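Local coordinates for periplasmic binding protein/LacI transcriptional regulator (Burkholderia graminis C4D1M, PDB 5HQJ), which binds D-arabinose in its pyranose form and probably serves as the periplasmic sugar-binding component of an ABC transporter, at residues Gln73-Ile76 and Ile77-Leu80; Glu167-Ala170 and Gly171-Gly175; Glu202-Leu205 and Arg206-Asn210. All blocks are in the same frame, centred on the assembly; numbering follows the deposited sequence.

How the contacts relate
The protein has two alpha/beta lobes, each built on its own sheet, with the sugar between them. From the N terminus, contact 1 comes first, within helix 71-82, which packs on strands 30-34 and 87-90. Contact 2 follows in the other lobe, within helix 163-176, which connects strands 150-156 and 181-188. Contact 3 is last, where helix 194-207 ends and the chain turns toward strand 211-216. The three contacts lie in series and none nests in or crosses another. Each is a local contact between neighbouring turns of a helix, so none closes a long loop. Contacts 1 and 3 lie on opposite sides of the chain's centre, their own centres about 42 Å apart. Of the three, only contact 2 touches the sugar, through Arg168.

Contact 1: residues Gln73-Ile76 and Ile77-Leu80; sequences QVQI and IEDL
Gln73-Ile76 and Ile77-Leu80 are successive turns of helix 71-82, joined by four i to i+4 backbone hydrogen bonds, from Ile77 N to Gln73 O through Leu80 N to Ile76 O. On the inner side, Ile76 and Leu80 run alongside each other with their ends directed alike. The CG2 branch of Ile76 meets Leu80 CD1 at 4.1 Å. Ile77 keeps its CG1 branch beside its own backbone N (chi1 -64°), which lays CG1 of Ile77 3.4 Å from Gln73 O. This is the apolar face of a helix packed on a parallel sheet, as in the alpha/beta lobes of periplasmic binding proteins. Ile76 rests on Ile34 and Leu80 on Ala32, both of strand 30-34, while Ile77 reaches Ile88 of strand 87-90, and Val101 and Met102 of helix 99-106. Gln73 turns its amide away from the next turn, and its NE2 is hydrogen-bonded to Ser91 O. The outer side is polar. Glu78 CG, set beside its own backbone N, lies 3.1 Å from Val74 O, and the rest of the chain is extended. Its OE2 forms a salt bridge with Arg104 of helix 99-106. Gln75 bends at chi2 (-59°), bringing its NE2 to 3.6 Å from Glu78 OE1, with the amide and carboxylate planes 70° apart.

Contact 2: residues Glu167-Ala170 and Gly171-Gly175; sequences ERIA and GIKKG. With 64K (alpha-D-arabinopyranose), chain B.
Glu167-Ala170 and Gly171-Gly175 form one run of helix 163-176, with four i to i+4 bonds between them, from Gly171 N to Glu167 O through Lys174 N to Ala170 O. Arg168 leads away from the second turn and reaches the sugar. Its chain is extended from CG to NE (chi3 -166°), which carries the guanidinium out to the arabinopyranose. Arg168 NH2 gives a nearly straight bond to O2 of the sugar at 2.7 Å, and O2 lies at the guanidinium edge, in its plane. Arg168 NH1 binds O3 of the sugar at 2.8 Å, with a more bent N-H...O angle of 151°. Two neighbouring hydroxyls are thus held by one side chain. Asn132 takes NE and the Val217 carbonyl takes NH1 as well, which would fix the group's rotation, and Phe246 adds a cation-pi contact. Farther along, Ile169 and Lys173 lie alongside each other, with Ile169 CG2 4.1 Å from Lys173 CE. Lys174 NZ pairs with Glu133 of helix 132-146. The helix is the crossover of a beta-alpha-beta unit between strands 150-156 and 181-188, and Ile169, Ile172 and Lys173 touch Ile155 of the first strand.

Contact 3: residues Glu202-Leu205 and Arg206-Asn210; sequences ETTL and RAHPN
Glu202 and Arg206 run alongside each other on the last turns of helix 194-207, where Arg206 N donates to Glu202 O at 3.2 Å. This is the C-terminal end of a helix in one alpha/beta lobe of a two-lobed periplasmic binding protein, and strand 211-216 follows. Ala207 N donates to Thr203 O, and His208 N to Thr204 O through a more bent bond of 143°. The helix ends at His208, whose backbone is no longer helical. Arg206 has CG beside its backbone N (chi1 -69°) and an extended chain, which puts the guanidinium against Glu202. Glu202 CB lies over one guanidinium face, 3.7 Å from Arg206 NH1. The two charges form no salt bridge, since Glu202 OE1 and Arg206 NH1 stay 4.1 Å apart. A water joins them instead: it donates to Glu202 OE1 at 3.2 Å and weakly accepts from Arg206 NH1. A second water accepts from Arg206 NH1 at 3.0 Å and has a weak bond with Thr203 OG1. The salt-bridge partner of Arg206 is Glu233, which takes NH2. Thr203 OG1 bonds to Ser199 O, and Thr204 OG1 to Val200 O and to Glu186 of strand 181-188. Thr204 CG2 comes 4.1 Å from His208 CD2. Ala207 CB lies over one face of the His208 ring, near its periphery, while Thr204 O sits at the ring edge, 3.2 Å from His208 CD2.

Contact 1: residues Gln73-Ile76 and Ile77-Leu80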
loop_
_atom_site.group_PDB
_atom_site.type_symbol
_atom_site.label_atom_id
_atom_site.label_comp_id
_atom_site.label_asym_id
_atom_site.label_seq_id
_atom_site.Cartn_x
_atom_site.Cartn_y
_atom_site.Cartn_z
ATOM N N GLN A 73 7.154 15.686 -2.380
ATOM C CA GLN A 73 6.343 15.717 -1.158
ATOM C C GLN A 73 6.886 16.723 -0.142
ATOM O O GLN A 73 6.134 17.241 0.669
ATOM C CB GLN A 73 6.247 14.319 -0.522
ATOM C CG GLN A 73 5.130 13.412 -1.106
ATOM C CD GLN A 73 5.042 12.060 -0.398
ATOM O OE1 GLN A 73 6.013 11.587 0.169
ATOM N NE2 GLN A 73 3.863 11.447 -0.423
ATOM N N VAL A 74 8.180 17.037 -0.195
ATOM C CA VAL A 74 8.702 18.095 0.671
ATOM C C VAL A 74 8.073 19.440 0.278
ATOM O O VAL A 74 7.624 20.196 1.136
ATOM C CB VAL A 74 10.259 18.184 0.616
ATOM C CG1 VAL A 74 10.779 19.298 1.521
ATOM C CG2 VAL A 74 10.869 16.863 1.039
ATOM N N GLN A 75 8.022 19.731 -1.021
ATOM C CA GLN A 75 7.445 20.988 -1.481
ATOM C C GLN A 75 6.015 21.140 -0.981
ATOM O O GLN A 75 5.626 22.224 -0.532
ATOM C CB GLN A 75 7.484 21.083 -3.013
ATOM C CG GLN A 75 8.834 21.512 -3.556
ATOM C CD GLN A 75 9.265 22.869 -3.023
ATOM O OE1 GLN A 75 8.516 23.845 -3.104
ATOM N NE2 GLN A 75 10.467 22.929 -2.442
ATOM N N ILE A 76 5.247 20.053 -1.016
ATOM C CA ILE A 76 3.849 20.106 -0.577
ATOM C C ILE A 76 3.727 20.462 0.900
ATOM O O ILE A 76 2.867 21.254 1.289
ATOM C CB ILE A 76 3.124 18.778 -0.827
ATOM C CG1 ILE A 76 2.940 18.562 -2.329
ATOM C CG2 ILE A 76 1.754 18.790 -0.139
ATOM C CD1 ILE A 76 2.386 17.194 -2.703
ATOM N N ILE A 77 4.586 19.885 1.730
ATOM C CA ILE A 77 4.514 20.150 3.160
ATOM C C ILE A 77 4.918 21.604 3.468
ATOM O O ILE A 77 4.299 22.237 4.317
ATOM C CB ILE A 77 5.377 19.123 3.966
ATOM C CG1 ILE A 77 4.789 17.713 3.782
ATOM C CG2 ILE A 77 5.376 19.464 5.448
ATOM C CD1 ILE A 77 5.733 16.588 4.095
ATOM N N GLU A 78 5.880 22.172 2.740
ATOM C CA GLU A 78 6.256 23.570 2.983
ATOM C C GLU A 78 5.092 24.523 2.698
ATOM O O GLU A 78 4.845 25.446 3.479
ATOM C CB GLU A 78 7.473 23.970 2.143
ATOM C CG GLU A 78 8.587 22.938 2.169
ATOM C CD GLU A 78 9.961 23.531 1.985
ATOM O OE1 GLU A 78 10.191 24.184 0.940
ATOM O OE2 GLU A 78 10.813 23.334 2.889
ATOM N N ASP A 79 4.376 24.298 1.595
ATOM C CA ASP A 79 3.170 25.072 1.296
ATOM C C ASP A 79 2.184 25.001 2.446
ATOM O O ASP A 79 1.619 26.008 2.863
ATOM C CB ASP A 79 2.490 24.567 0.027
ATOM C CG ASP A 79 3.326 24.771 -1.213
ATOM O OD1 ASP A 79 2.731 25.027 -2.281
ATOM O OD2 ASP A 79 4.569 24.673 -1.129
ATOM N N LEU A 80 1.980 23.790 2.952
ATOM C CA LEU A 80 1.039 23.576 4.033
ATOM C C LEU A 80 1.492 24.278 5.296
ATOM O O LEU A 80 0.674 24.840 6.017
ATOM C CB LEU A 80 0.849 22.076 4.277
ATOM C CG LEU A 80 0.119 21.329 3.136
ATOM C CD1 LEU A 80 0.025 19.829 3.409
ATOM C CD2 LEU A 80 -1.278 21.875 2.871
#

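Contact 2: residues Glu167-Ala170 and Gly171-Gly175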
loop_
_atom_site.group_PDB
_atom_site.type_symbol
_atom_site.label_atom_id
_atom_site.label_comp_id
_atom_site.label_asym_id
_atom_site.label_seq_id
_atom_site.Cartn_x
_atom_site.Cartn_y
_atom_site.Cartn_z
ATOM N N GLU A 167 8.977 -4.096 3.394
ATOM C CA GLU A 167 8.579 -4.926 4.496
ATOM C C GLU A 167 7.775 -6.140 4.049
ATOM O O GLU A 167 7.955 -7.216 4.580
ATOM C CB GLU A 167 7.786 -4.086 5.489
ATOM C CG GLU A 167 8.720 -3.121 6.217
ATOM C CD GLU A 167 7.996 -2.095 7.067
ATOM O OE1 GLU A 167 6.812 -1.844 6.800
ATOM O OE2 GLU A 167 8.610 -1.532 7.995
ATOM N N ARG A 168 6.878 -5.950 3.094
ATOM C CA ARG A 168 6.102 -7.045 2.556
ATOM C C ARG A 168 7.049 -8.090 1.984
ATOM O O ARG A 168 6.903 -9.293 2.190
ATOM C CB ARG A 168 5.144 -6.570 1.446
ATOM C CG ARG A 168 4.039 -5.690 2.005
ATOM C CD ARG A 168 3.185 -5.045 0.901
ATOM N NE ARG A 168 2.406 -3.986 1.515
ATOM C CZ ARG A 168 1.706 -3.071 0.872
ATOM N NH1 ARG A 168 1.601 -3.090 -0.460
ATOM N NH2 ARG A 168 1.039 -2.140 1.565
ATOM N N ILE A 169 8.006 -7.625 1.204
ATOM C CA ILE A 169 8.996 -8.559 0.651
ATOM C C ILE A 169 9.800 -9.309 1.738
ATOM O O ILE A 169 10.041 -10.549 1.686
ATOM C CB ILE A 169 9.988 -7.819 -0.292
ATOM C CG1 ILE A 169 9.248 -7.205 -1.484
ATOM C CG2 ILE A 169 11.116 -8.750 -0.809
ATOM C CD1 ILE A 169 10.098 -6.212 -2.287
ATOM N N ALA A 170 10.245 -8.577 2.745
ATOM C CA ALA A 170 10.962 -9.206 3.859
ATOM C C ALA A 170 10.109 -10.246 4.584
ATOM O O ALA A 170 10.611 -11.314 4.926
ATOM C CB ALA A 170 11.455 -8.144 4.787
ATOM N N GLY A 171 8.828 -9.954 4.778
ATOM C CA GLY A 171 7.917 -10.937 5.340
ATOM C C GLY A 171 7.768 -12.200 4.509
ATOM O O GLY A 171 7.784 -13.315 5.033
ATOM N N ILE A 172 7.646 -12.051 3.199
ATOM C CA ILE A 172 7.593 -13.199 2.312
ATOM C C ILE A 172 8.869 -14.006 2.421
ATOM O O ILE A 172 8.775 -15.220 2.562
ATOM C CB ILE A 172 7.365 -12.775 0.825
ATOM C CG1 ILE A 172 5.991 -12.077 0.622
ATOM C CG2 ILE A 172 7.546 -13.960 -0.088
ATOM C CD1 ILE A 172 5.841 -11.352 -0.701
ATOM N N LYS A 173 10.037 -13.377 2.304
ATOM C CA LYS A 173 11.275 -14.126 2.264
ATOM C C LYS A 173 11.497 -14.823 3.622
ATOM O O LYS A 173 11.871 -15.975 3.655
ATOM C CB LYS A 173 12.443 -13.226 1.859
ATOM C CG LYS A 173 12.331 -12.814 0.428
ATOM C CD LYS A 173 13.566 -12.024 -0.068
ATOM C CE LYS A 173 13.594 -11.882 -1.588
ATOM N NZ LYS A 173 14.876 -11.178 -1.965
ATOM N N LYS A 174 11.236 -14.152 4.728
ATOM C CA LYS A 174 11.410 -14.809 6.045
ATOM C C LYS A 174 10.441 -15.992 6.204
ATOM O O LYS A 174 10.836 -17.072 6.662
ATOM C CB LYS A 174 11.235 -13.787 7.166
ATOM C CG LYS A 174 11.603 -14.283 8.541
ATOM C CD LYS A 174 11.275 -13.252 9.616
ATOM C CE LYS A 174 12.019 -11.947 9.396
ATOM N NZ LYS A 174 11.893 -11.043 10.567
ATOM N N GLY A 175 9.194 -15.830 5.778
ATOM C CA GLY A 175 8.190 -16.886 5.851
ATOM C C GLY A 175 8.521 -18.067 4.962
ATOM O O GLY A 175 8.399 -19.227 5.345
HETATM O O2 64K B . -0.135 -0.027 0.349
HETATM C C2 64K B . 0.345 0.200 -1.019
HETATM C C3 64K B . -0.642 -0.428 -1.949
HETATM O O3 64K B . -0.469 -1.827 -1.916
HETATM C C4 64K B . -0.416 -0.007 -3.396
HETATM O O4 64K B . 0.809 -0.545 -3.928
HETATM C C5 64K B . -0.332 1.450 -3.481
HETATM O O5 64K B . 0.809 1.899 -2.709
HETATM C C1 64K B . 0.450 1.676 -1.282
HETATM O O1 64K B . 1.454 2.192 -0.496
#

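Contact 3: residues Glu202-Leu205 and Arg206-Asn210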
loop_
_atom_site.group_PDB
_atom_site.type_symbol
_atom_site.label_atom_id
_atom_site.label_comp_id
_atom_site.label_asym_id
_atom_site.label_seq_id
_atom_site.Cartn_x
_atom_site.Cartn_y
_atom_site.Cartn_z
ATOM N N GLU A 202 6.232 -10.636 -18.269
ATOM C CA GLU A 202 6.596 -11.360 -19.490
ATOM C C GLU A 202 8.002 -11.979 -19.426
ATOM O O GLU A 202 8.187 -13.107 -19.796
ATOM C CB GLU A 202 6.527 -10.443 -20.716
ATOM C CG GLU A 202 5.139 -10.046 -21.107
ATOM C CD GLU A 202 5.136 -8.998 -22.194
ATOM O OE1 GLU A 202 6.193 -8.360 -22.408
ATOM O OE2 GLU A 202 4.074 -8.810 -22.822
ATOM N N THR A 203 8.988 -11.185 -18.982
ATOM C CA THR A 203 10.361 -11.655 -18.868
ATOM C C THR A 203 10.515 -12.782 -17.840
ATOM O O THR A 203 11.196 -13.784 -18.074
ATOM C CB THR A 203 11.270 -10.466 -18.526
ATOM O OG1 THR A 203 11.247 -9.538 -19.621
ATOM C CG2 THR A 203 12.688 -10.914 -18.302
ATOM N N THR A 204 9.828 -12.645 -16.714
ATOM C CA THR A 204 9.856 -13.691 -15.706
ATOM C C THR A 204 9.384 -15.047 -16.198
ATOM O O THR A 204 10.010 -16.088 -15.932
ATOM C CB THR A 204 8.969 -13.308 -14.492
ATOM O OG1 THR A 204 9.318 -12.004 -14.031
ATOM C CG2 THR A 204 9.112 -14.341 -13.362
ATOM N N LEU A 205 8.252 -15.053 -16.915
ATOM C CA LEU A 205 7.659 -16.292 -17.348
ATOM C C LEU A 205 8.516 -16.947 -18.426
ATOM O O LEU A 205 8.578 -18.162 -18.493
ATOM C CB LEU A 205 6.234 -16.055 -17.865
ATOM C CG LEU A 205 5.238 -15.459 -16.856
ATOM C CD1 LEU A 205 3.867 -15.303 -17.532
ATOM C CD2 LEU A 205 5.150 -16.265 -15.621
ATOM N N ARG A 206 9.179 -16.133 -19.247
ATOM C CA ARG A 206 10.046 -16.683 -20.276
ATOM C C ARG A 206 11.290 -17.321 -19.683
ATOM O O ARG A 206 11.724 -18.389 -20.118
ATOM C CB ARG A 206 10.445 -15.599 -21.277
ATOM C CG ARG A 206 9.295 -15.109 -22.137
ATOM C CD ARG A 206 9.733 -14.045 -23.134
ATOM N NE ARG A 206 8.585 -13.489 -23.860
ATOM C CZ ARG A 206 8.256 -12.200 -23.914
ATOM N NH1 ARG A 206 8.988 -11.268 -23.314
ATOM N NH2 ARG A 206 7.187 -11.839 -24.603
ATOM N N ALA A 207 11.858 -16.665 -18.668
ATOM C CA ALA A 207 13.072 -17.178 -18.027
ATOM C C ALA A 207 12.829 -18.426 -17.171
ATOM O O ALA A 207 13.708 -19.271 -17.036
ATOM C CB ALA A 207 13.686 -16.111 -17.200
ATOM N N HIS A 208 11.636 -18.537 -16.595
ATOM C CA HIS A 208 11.307 -19.657 -15.716
ATOM C C HIS A 208 10.104 -20.464 -16.127
ATOM O O HIS A 208 9.047 -20.301 -15.547
ATOM C CB HIS A 208 11.091 -19.108 -14.292
ATOM C CG HIS A 208 12.195 -18.208 -13.854
ATOM N ND1 HIS A 208 13.420 -18.695 -13.464
ATOM C CD2 HIS A 208 12.289 -16.855 -13.809
ATOM C CE1 HIS A 208 14.218 -17.678 -13.181
ATOM N NE2 HIS A 208 13.552 -16.559 -13.363
ATOM N N PRO A 209 10.256 -21.390 -17.103
ATOM C CA PRO A 209 9.067 -22.148 -17.531
ATOM C C PRO A 209 8.501 -23.079 -16.455
ATOM O O PRO A 209 7.326 -23.465 -16.562
ATOM C CB PRO A 209 9.580 -22.948 -18.733
ATOM C CG PRO A 209 11.041 -23.083 -18.495
ATOM C CD PRO A 209 11.462 -21.790 -17.845
ATOM N N ASN A 210 9.285 -23.400 -15.441
ATOM C CA ASN A 210 8.800 -24.197 -14.312
ATOM C C ASN A 210 8.480 -23.352 -13.064
ATOM O O ASN A 210 8.365 -23.872 -11.958
ATOM C CB ASN A 210 9.834 -25.266 -13.967
ATOM C CG ASN A 210 9.205 -26.563 -13.492
ATOM O OD1 ASN A 210 8.043 -26.855 -13.776
ATOM N ND2 ASN A 210 9.979 -27.352 -12.767
HETATM O O HOH W 1 9.399 -8.214 -21.979
HETATM O O HOH W 2 11.816 -11.174 -22.455
#